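Local coordinates for protein D-galactonate dehydratase family member RspA (Pantoea ananatis, PDB 3T6C) that dehydrates D-gluconate to 2-dehydro-3-deoxy-D-gluconate with low activity in vitro, using one magnesium ion per subunit, at residues Gly139-His150 with Asp365-Tyr376; Ser354-Met362 with Leu383-Pro391. All blocks are in the same frame, centred on the assembly; numbering follows the deposited sequence. Where two conformers were deposited one is given.

Contact 1: residues Gly139-His150 with Asp365-Tyr376. With GCO (D-gluconic acid), chain D.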
loop_
_atom_site.group_PDB
_atom_site.type_symbol
_atom_site.label_atom_id
_atom_site.label_comp_id
_atom_site.label_asym_id
_atom_site.label_seq_id
_atom_site.Cartn_x
_atom_site.Cartn_y
_atom_site.Cartn_z
ATOM N N GLY A 139 22.336 11.687 31.018
ATOM C CA GLY A 139 23.180 12.850 31.254
ATOM C C GLY A 139 22.822 14.016 30.330
ATOM O O GLY A 139 21.943 13.904 29.449
ATOM N N LYS A 140 23.513 15.139 30.506
ATOM C CA LYS A 140 23.185 16.332 29.723
ATOM C C LYS A 140 23.658 16.249 28.296
ATOM O O LYS A 140 24.826 15.883 28.023
ATOM C CB LYS A 140 23.777 17.608 30.348
ATOM C CG LYS A 140 23.154 17.945 31.698
ATOM C CD LYS A 140 23.791 19.212 32.250
ATOM C CE LYS A 140 22.886 19.802 33.349
ATOM N NZ LYS A 140 23.599 20.902 34.141
ATOM N N CYS A 141 22.752 16.592 27.380
ATOM C CA CYS A 141 23.073 16.780 25.961
ATOM C C CYS A 141 23.202 18.235 25.517
ATOM O O CYS A 141 23.461 18.508 24.325
ATOM C CB CYS A 141 22.028 16.089 25.076
ATOM S SG CYS A 141 21.945 14.298 25.359
ATOM N N ARG A 142 22.932 19.140 26.455
ATOM C CA ARG A 142 22.941 20.606 26.273
ATOM C C ARG A 142 23.061 21.258 27.662
ATOM O O ARG A 142 22.842 20.611 28.687
ATOM C CB ARG A 142 21.656 21.034 25.531
ATOM C CG ARG A 142 20.376 20.446 26.189
ATOM C CD ARG A 142 19.122 20.595 25.301
ATOM N NE ARG A 142 19.310 19.945 24.009
ATOM C CZ ARG A 142 19.217 18.633 23.803
ATOM N NH1 ARG A 142 18.872 17.813 24.798
ATOM N NH2 ARG A 142 19.438 18.151 22.565
ATOM N N ASP A 143 23.478 22.534 27.703
ATOM C CA ASP A 143 23.635 23.245 28.964
ATOM C C ASP A 143 22.572 24.247 29.356
ATOM O O ASP A 143 22.729 24.959 30.364
ATOM C CB ASP A 143 25.050 23.758 29.178
ATOM C CG ASP A 143 26.020 22.612 29.416
ATOM O OD1 ASP A 143 26.102 22.161 30.600
ATOM O OD2 ASP A 143 26.608 22.139 28.400
ATOM N N GLY A 144 21.531 24.330 28.535
ATOM C CA GLY A 144 20.414 25.218 28.802
ATOM C C GLY A 144 19.258 24.624 27.967
ATOM O O GLY A 144 19.496 23.968 26.948
ATOM N N ILE A 145 18.026 24.861 28.405
ATOM C CA ILE A 145 16.840 24.377 27.689
ATOM C C ILE A 145 16.154 25.549 26.988
ATOM O O ILE A 145 15.663 26.494 27.630
ATOM C CB ILE A 145 15.846 23.739 28.696
ATOM C CG1 ILE A 145 16.441 22.444 29.276
ATOM C CG2 ILE A 145 14.437 23.524 28.062
ATOM C CD1 ILE A 145 16.977 21.438 28.262
ATOM N N ALA A 146 16.130 25.507 25.669
ATOM C CA ALA A 146 15.497 26.598 24.900
ATOM C C ALA A 146 13.991 26.650 25.100
ATOM O O ALA A 146 13.286 25.608 25.082
ATOM C CB ALA A 146 15.852 26.478 23.420
ATOM N N LEU A 147 13.498 27.869 25.318
ATOM C CA LEU A 147 12.093 28.101 25.675
ATOM C C LEU A 147 11.323 28.778 24.549
ATOM O O LEU A 147 11.863 29.641 23.851
ATOM C CB LEU A 147 12.016 28.973 26.948
ATOM C CG LEU A 147 12.835 28.451 28.132
ATOM C CD1 LEU A 147 12.696 29.502 29.267
ATOM C CD2 LEU A 147 12.295 27.113 28.585
ATOM N N TYR A 148 10.029 28.442 24.380
ATOM C CA TYR A 148 9.153 29.376 23.695
ATOM C C TYR A 148 8.080 29.901 24.626
ATOM O O TYR A 148 7.711 29.223 25.594
ATOM C CB TYR A 148 8.497 28.772 22.444
ATOM C CG TYR A 148 7.301 27.802 22.643
ATOM C CD1 TYR A 148 5.980 28.300 22.756
ATOM C CD2 TYR A 148 7.489 26.434 22.640
ATOM C CE1 TYR A 148 4.891 27.423 22.898
ATOM C CE2 TYR A 148 6.402 25.534 22.716
ATOM C CZ TYR A 148 5.129 26.031 22.880
ATOM O OH TYR A 148 4.106 25.116 22.982
ATOM N N VAL A 149 7.621 31.112 24.341
ATOM C CA VAL A 149 6.698 31.784 25.206
ATOM C C VAL A 149 5.485 32.217 24.390
ATOM O O VAL A 149 5.508 32.220 23.159
ATOM C CB VAL A 149 7.335 33.007 25.875
ATOM C CG1 VAL A 149 8.321 32.555 26.974
ATOM C CG2 VAL A 149 7.981 33.948 24.839
ATOM N N HIS A 150 4.422 32.563 25.097
ATOM C CA HIS A 150 3.147 32.976 24.465
ATOM C C HIS A 150 3.031 34.483 24.314
ATOM O O HIS A 150 3.202 35.228 25.299
ATOM C CB HIS A 150 1.981 32.542 25.362
ATOM C CG HIS A 150 1.829 31.051 25.521
ATOM N ND1 HIS A 150 0.791 30.503 26.255
ATOM C CD2 HIS A 150 2.562 30.005 25.066
ATOM C CE1 HIS A 150 0.875 29.184 26.213
ATOM N NE2 HIS A 150 1.953 28.856 25.523
ATOM N N ASP A 365 14.152 16.822 28.699
ATOM C CA ASP A 365 14.745 17.705 27.705
ATOM C C ASP A 365 16.260 17.704 27.735
ATOM O O ASP A 365 16.889 17.669 26.675
ATOM C CB ASP A 365 14.314 19.155 27.950
ATOM C CG ASP A 365 12.842 19.416 27.693
ATOM O OD1 ASP A 365 12.156 18.673 26.958
ATOM O OD2 ASP A 365 12.374 20.465 28.242
ATOM N N LEU A 366 16.863 17.770 28.933
ATOM C CA LEU A 366 18.326 17.754 29.020
ATOM C C LEU A 366 18.960 16.470 28.492
ATOM O O LEU A 366 20.096 16.542 27.949
ATOM C CB LEU A 366 18.772 17.993 30.462
ATOM C CG LEU A 366 18.589 19.423 30.919
ATOM C CD1 LEU A 366 18.869 19.476 32.421
ATOM C CD2 LEU A 366 19.618 20.321 30.205
ATOM N N SER A 367 18.271 15.331 28.673
ATOM C CA SER A 367 18.862 14.028 28.372
ATOM C C SER A 367 18.483 13.468 27.004
ATOM O O SER A 367 18.948 12.373 26.623
ATOM C CB SER A 367 18.546 13.029 29.502
ATOM O OG SER A 367 17.139 12.927 29.669
ATOM N N SER A 368 17.629 14.189 26.256
ATOM C CA SER A 368 17.186 13.689 24.940
ATOM C C SER A 368 17.972 14.264 23.778
ATOM O O SER A 368 17.989 15.470 23.581
ATOM C CB SER A 368 15.707 14.111 24.716
ATOM O OG SER A 368 14.848 13.383 25.547
ATOM N N PRO A 369 18.556 13.392 22.935
ATOM C CA PRO A 369 19.265 13.973 21.788
ATOM C C PRO A 369 18.316 14.780 20.868
ATOM O O PRO A 369 18.716 15.781 20.265
ATOM C CB PRO A 369 19.797 12.760 21.013
ATOM C CG PRO A 369 19.615 11.611 21.885
ATOM C CD PRO A 369 18.649 11.923 23.002
ATOM N N ASN A 370 17.072 14.312 20.797
ATOM C CA ASN A 370 16.038 14.864 19.946
ATOM C C ASN A 370 15.199 15.959 20.594
ATOM O O ASN A 370 14.032 16.104 20.219
ATOM C CB ASN A 370 15.151 13.787 19.339
ATOM C CG ASN A 370 14.446 12.991 20.379
ATOM O OD1 ASN A 370 14.998 12.670 21.430
ATOM N ND2 ASN A 370 13.214 12.604 20.077
ATOM N N PHE A 371 15.680 16.594 21.642
ATOM C CA PHE A 371 14.935 17.748 22.175
ATOM C C PHE A 371 14.611 18.772 21.098
ATOM O O PHE A 371 15.495 19.127 20.288
ATOM C CB PHE A 371 15.811 18.448 23.227
ATOM C CG PHE A 371 15.238 19.762 23.703
ATOM C CD1 PHE A 371 14.041 19.825 24.416
ATOM C CD2 PHE A 371 15.909 20.941 23.382
ATOM C CE1 PHE A 371 13.543 21.118 24.839
ATOM C CE2 PHE A 371 15.422 22.193 23.779
ATOM C CZ PHE A 371 14.226 22.237 24.527
ATOM N N GLY A 372 13.313 19.123 20.962
ATOM C CA GLY A 372 12.921 20.248 20.108
ATOM C C GLY A 372 12.802 21.656 20.677
ATOM O O GLY A 372 13.587 22.541 20.381
ATOM N N ILE A 373 11.881 21.808 21.624
ATOM C CA ILE A 373 11.691 23.114 22.252
ATOM C C ILE A 373 10.950 22.872 23.565
ATOM O O ILE A 373 10.273 21.838 23.693
ATOM C CB ILE A 373 10.945 24.100 21.289
ATOM C CG1 ILE A 373 11.060 25.536 21.803
ATOM C CG2 ILE A 373 9.459 23.722 21.176
ATOM C CD1 ILE A 373 12.538 26.057 21.770
ATOM N N GLN A 374 11.060 23.821 24.511
ATOM C CA GLN A 374 10.237 23.703 25.738
ATOM C C GLN A 374 9.325 24.911 25.932
ATOM O O GLN A 374 9.787 26.009 26.212
ATOM C CB GLN A 374 11.150 23.564 26.960
ATOM C CG GLN A 374 10.379 23.229 28.278
ATOM C CD GLN A 374 9.379 22.087 28.070
ATOM O OE1 GLN A 374 8.155 22.339 27.985
ATOM N NE2 GLN A 374 9.873 20.859 27.919
ATOM N N GLU A 375 8.019 24.686 25.803
ATOM C CA GLU A 375 7.015 25.674 26.164
ATOM C C GLU A 375 7.228 26.139 27.585
ATOM O O GLU A 375 7.533 25.304 28.451
ATOM C CB GLU A 375 5.660 24.986 26.096
ATOM C CG GLU A 375 4.489 25.957 26.235
ATOM C CD GLU A 375 3.161 25.284 25.987
ATOM O OE1 GLU A 375 3.059 24.060 26.034
ATOM O OE2 GLU A 375 2.165 26.002 25.736
ATOM N N TYR A 376 7.029 27.436 27.834
ATOM C CA TYR A 376 7.212 27.930 29.180
ATOM C C TYR A 376 6.208 29.022 29.476
ATOM O O TYR A 376 6.017 29.931 28.663
ATOM C CB TYR A 376 8.614 28.506 29.268
ATOM C CG TYR A 376 8.895 29.124 30.613
ATOM C CD1 TYR A 376 9.094 28.317 31.703
ATOM C CD2 TYR A 376 8.968 30.503 30.750
ATOM C CE1 TYR A 376 9.357 28.865 32.927
ATOM C CE2 TYR A 376 9.236 31.074 31.999
ATOM C CZ TYR A 376 9.416 30.233 33.046
ATOM O OH TYR A 376 9.681 30.757 34.292
HETATM C C1 GCO D . -0.898 24.856 24.976
HETATM C C2 GCO D . -2.249 24.291 25.204
HETATM C C3 GCO D . -2.970 24.835 26.423
HETATM C C4 GCO D . -4.202 24.009 26.730
HETATM C C5 GCO D . -4.390 23.904 28.224
HETATM C C6 GCO D . -5.593 23.070 28.626
HETATM O O1A GCO D . -0.202 25.338 25.918
HETATM O O1B GCO D . -0.377 24.710 23.822
HETATM O O2 GCO D . -2.945 24.263 23.985
HETATM O O3 GCO D . -3.277 26.149 26.135
HETATM O O4 GCO D . -5.313 24.653 26.133
HETATM O O5 GCO D . -3.251 23.347 28.767
HETATM O O6 GCO D . -5.767 22.927 30.023
HETATM O O HOH W 1 4.626 32.293 27.975
#
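His-150 and Glu-375 meet where two parallel strands of the enolase-superfamily barrel, 145-151 and 374-375, reach the sugar-acid pocket. NE2 of His-150 donates to OE2 of Glu-375 over 2.9 Å; the acceptor lies in the imidazole plane and uses its anti lone pair. The same OE2 of Glu-375 is 2.5 Å from O1A of the bound D-gluconic acid, while OE1 is held by Arg-319 and the backbone N of Ser-349. Tyr-148 fixes the carboxylate stem from one side: Glu-375 CA sits over its ring face, 3.7 Å from the centroid, in a CH-pi contact, and CB and CG run on across the ring. With chi1 of -171° and chi2 of 173°, the Glu-375 chain is extended and carries its carboxylate past the phenol toward the ligand. The strand register is set by three backbone bonds, Gln-374 N to Ala-146 O, Tyr-148 N to Gln-374 O and Tyr-376 N to Tyr-148 O. Farther from the pocket, Phe-371 CZ and Gln-374 CB pack on CG2 of Ile-145. At the far end Arg-142, whose NE pairs with Asp-434 of a neighbouring subunit, lays its guanidinium over Phe-371 CB; its NH1 donates to Ser-368 O at 2.8 Å, and Phe-371 N reaches that oxygen from the opposite face of the carbonyl plane.

Contact 2: residues Ser354-Met362 with Leu383-Pro391; sequences SPIGVCANM and LREVFPGCP
This is apolar packing of the first turns of helix 355-367 against the end of helix 381-386 and the turn that follows it, within the enolase C-terminal domain and beside strand 44-51. Pro-355, in the first turn, is the central piece. Its CD stands over the centre of the Phe-387 ring, 3.6 Å from the centroid and 13° off the normal, which is CH-pi geometry. In Phe-387 a chi1 of -64° swings the ring to the proline's side and a ring turn near a right angle presents its face, while CD1 of Ile-356 comes to the ring edge, 3.8 Å from Phe-387 CE2. Around the same proline, Leu-383 CD2 approaches Pro-355 CG, and Cys-390 SG lies 3.7 Å from Pro-355 CB. A second patch forms one and two turns farther along: Pro-391 rests its CD 3.7 Å from Cys-359 SG and its CG 3.6 Å from Met-362 SD, the methionine reaching across with an extended chain. The type II turn Phe-387 to Cys-390, with Gly-389 at a positive phi of 108°, brings Phe-387 and Pro-391 to the same helix. Arg-384 grips Pro-391 O with both NH1 and NH2. No hydrogen bond joins the segments; their fit rests on shape and dispersion, polar groups bonding within their own segment or beyond the contact.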
loop_
_atom_site.group_PDB
_atom_site.type_symbol
_atom_site.label_atom_id
_atom_site.label_comp_id
_atom_site.label_asym_id
_atom_site.label_seq_id
_atom_site.Cartn_x
_atom_site.Cartn_y
_atom_site.Cartn_z
ATOM N N SER A 354 2.314 21.177 37.424
ATOM C CA SER A 354 2.957 21.685 38.648
ATOM C C SER A 354 4.430 21.922 38.375
ATOM O O SER A 354 4.958 21.422 37.392
ATOM C CB SER A 354 2.807 20.697 39.812
ATOM O OG SER A 354 3.639 19.598 39.585
ATOM N N PRO A 355 5.132 22.672 39.264
ATOM C CA PRO A 355 6.563 22.801 39.040
ATOM C C PRO A 355 7.315 21.449 39.031
ATOM O O PRO A 355 8.387 21.383 38.435
ATOM C CB PRO A 355 7.015 23.613 40.247
ATOM C CG PRO A 355 5.845 24.570 40.451
ATOM C CD PRO A 355 4.631 23.642 40.258
ATOM N N ILE A 356 6.778 20.425 39.693
ATOM C CA ILE A 356 7.313 19.059 39.611
ATOM C C ILE A 356 7.289 18.548 38.165
ATOM O O ILE A 356 8.319 18.028 37.677
ATOM C CB ILE A 356 6.533 18.129 40.528
ATOM C CG1 ILE A 356 6.593 18.632 41.951
ATOM C CG2 ILE A 356 7.096 16.682 40.446
ATOM C CD1 ILE A 356 5.465 18.053 42.835
ATOM N N GLY A 357 6.148 18.746 37.478
ATOM C CA GLY A 357 5.980 18.372 36.070
ATOM C C GLY A 357 6.893 19.196 35.163
ATOM O O GLY A 357 7.480 18.661 34.220
ATOM N N VAL A 358 7.050 20.479 35.488
ATOM C CA VAL A 358 7.980 21.325 34.725
ATOM C C VAL A 358 9.391 20.780 34.825
ATOM O O VAL A 358 10.109 20.679 33.814
ATOM C CB VAL A 358 7.944 22.765 35.243
ATOM C CG1 VAL A 358 9.056 23.611 34.589
ATOM C CG2 VAL A 358 6.583 23.337 34.926
ATOM N N CYS A 359 9.809 20.397 36.034
ATOM C CA CYS A 359 11.147 19.796 36.210
ATOM C C CYS A 359 11.277 18.464 35.481
ATOM O O CYS A 359 12.285 18.220 34.826
ATOM C CB CYS A 359 11.473 19.607 37.701
ATOM S SG CYS A 359 11.786 21.165 38.564
ATOM N N ALA A 360 10.245 17.609 35.523
ATOM C CA ALA A 360 10.305 16.359 34.779
ATOM C C ALA A 360 10.469 16.607 33.282
ATOM O O ALA A 360 11.330 15.992 32.657
ATOM C CB ALA A 360 9.011 15.612 35.000
ATOM N N ASN A 361 9.680 17.548 32.729
ATOM C CA ASN A 361 9.844 17.894 31.302
ATOM C C ASN A 361 11.296 18.249 31.029
ATOM O O ASN A 361 11.891 17.820 30.030
ATOM C CB ASN A 361 9.033 19.114 30.888
ATOM C CG ASN A 361 7.558 18.871 30.838
ATOM O OD1 ASN A 361 7.077 17.737 30.738
ATOM N ND2 ASN A 361 6.801 19.988 30.798
ATOM N N MET A 362 11.872 19.075 31.909
ATOM C CA MET A 362 13.192 19.620 31.636
ATOM C C MET A 362 14.310 18.573 31.826
ATOM O O MET A 362 15.339 18.668 31.154
ATOM C CB MET A 362 13.442 20.867 32.499
ATOM C CG MET A 362 12.634 22.025 31.918
ATOM S SD MET A 362 12.926 23.518 32.821
ATOM C CE MET A 362 11.811 24.639 31.925
ATOM N N LEU A 383 4.254 30.198 43.461
ATOM C CA LEU A 383 4.672 28.887 42.983
ATOM C C LEU A 383 6.100 28.564 43.387
ATOM O O LEU A 383 6.398 27.458 43.854
ATOM C CB LEU A 383 4.599 28.858 41.449
ATOM C CG LEU A 383 3.217 28.519 40.894
ATOM C CD1 LEU A 383 3.163 28.825 39.387
ATOM C CD2 LEU A 383 2.911 27.020 41.185
ATOM N N ARG A 384 6.978 29.558 43.249
ATOM C CA ARG A 384 8.380 29.361 43.592
ATOM C C ARG A 384 8.626 29.123 45.088
ATOM O O ARG A 384 9.559 28.419 45.458
ATOM C CB ARG A 384 9.219 30.518 43.048
ATOM C CG ARG A 384 9.302 30.515 41.517
ATOM C CD ARG A 384 10.119 31.666 40.940
ATOM N NE ARG A 384 10.193 31.423 39.486
ATOM C CZ ARG A 384 11.141 30.674 38.890
ATOM N NH1 ARG A 384 12.136 30.149 39.609
ATOM N NH2 ARG A 384 11.112 30.461 37.581
ATOM N N GLU A 385 7.804 29.752 45.923
ATOM C CA GLU A 385 7.822 29.558 47.358
ATOM C C GLU A 385 7.281 28.188 47.760
ATOM O O GLU A 385 7.883 27.492 48.580
ATOM C CB GLU A 385 6.931 30.629 47.989
ATOM C CG GLU A 385 6.940 30.645 49.503
ATOM C CD GLU A 385 6.882 32.067 50.054
ATOM O OE1 GLU A 385 7.446 32.279 51.113
ATOM O OE2 GLU A 385 6.291 32.971 49.429
ATOM N N VAL A 386 6.130 27.821 47.200
ATOM C CA VAL A 386 5.487 26.525 47.530
ATOM C C VAL A 386 6.295 25.336 47.010
ATOM O O VAL A 386 6.324 24.287 47.633
ATOM C CB VAL A 386 4.049 26.456 47.001
ATOM C CG1 VAL A 386 3.456 25.059 47.178
ATOM C CG2 VAL A 386 3.165 27.480 47.808
ATOM N N PHE A 387 6.996 25.544 45.902
ATOM C CA PHE A 387 7.836 24.498 45.312
ATOM C C PHE A 387 9.288 24.922 45.212
ATOM O O PHE A 387 9.742 25.300 44.150
ATOM C CB PHE A 387 7.308 24.130 43.906
ATOM C CG PHE A 387 5.923 23.531 43.895
ATOM C CD1 PHE A 387 4.784 24.366 43.797
ATOM C CD2 PHE A 387 5.751 22.162 43.930
ATOM C CE1 PHE A 387 3.483 23.800 43.766
ATOM C CE2 PHE A 387 4.503 21.593 43.888
ATOM C CZ PHE A 387 3.351 22.416 43.806
ATOM N N PRO A 388 10.050 24.840 46.311
ATOM C CA PRO A 388 11.473 25.226 46.221
ATOM C C PRO A 388 12.225 24.375 45.207
ATOM O O PRO A 388 12.029 23.147 45.143
ATOM C CB PRO A 388 12.005 24.950 47.639
ATOM C CG PRO A 388 10.769 25.057 48.503
ATOM C CD PRO A 388 9.641 24.499 47.679
ATOM N N GLY A 389 13.083 25.020 44.408
ATOM C CA GLY A 389 13.798 24.293 43.351
ATOM C C GLY A 389 13.359 24.583 41.931
ATOM O O GLY A 389 13.858 23.962 41.005
ATOM N N CYS A 390 12.418 25.504 41.715
ATOM C CA CYS A 390 11.971 25.748 40.349
ATOM C C CYS A 390 13.178 26.169 39.486
ATOM O O CYS A 390 14.106 26.822 40.011
ATOM C CB CYS A 390 10.972 26.894 40.340
ATOM S SG CYS A 390 9.347 26.404 41.015
ATOM N N PRO A 391 13.185 25.764 38.204
ATOM C CA PRO A 391 14.265 26.204 37.302
ATOM C C PRO A 391 14.438 27.732 37.229
ATOM O O PRO A 391 13.485 28.475 37.458
ATOM C CB PRO A 391 13.826 25.649 35.944
ATOM C CG PRO A 391 13.085 24.396 36.281
ATOM C CD PRO A 391 12.405 24.647 37.620
#

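How the contacts relate
Both contacts are largely buried and use helix 355-367, contact 2 at its N-terminal turns and contact 1 at its last residues; the chain then runs through strand 374-375 to helix 381-386, so their segments alternate in sequence. Contact 1 joins barrel strands, with backbone and charged-group bonds leading to the ligand, and its other end meets neighbouring subunits. Contact 2 is apolar across its interface and no other chain touches it; the side chain of Val-358 is about 11 Å from the sugar acid. With centres 15 Å apart, they adjoin where Met-362 CE lies 4.2 Å from both Leu-147 CD2 and Gln-374 CG.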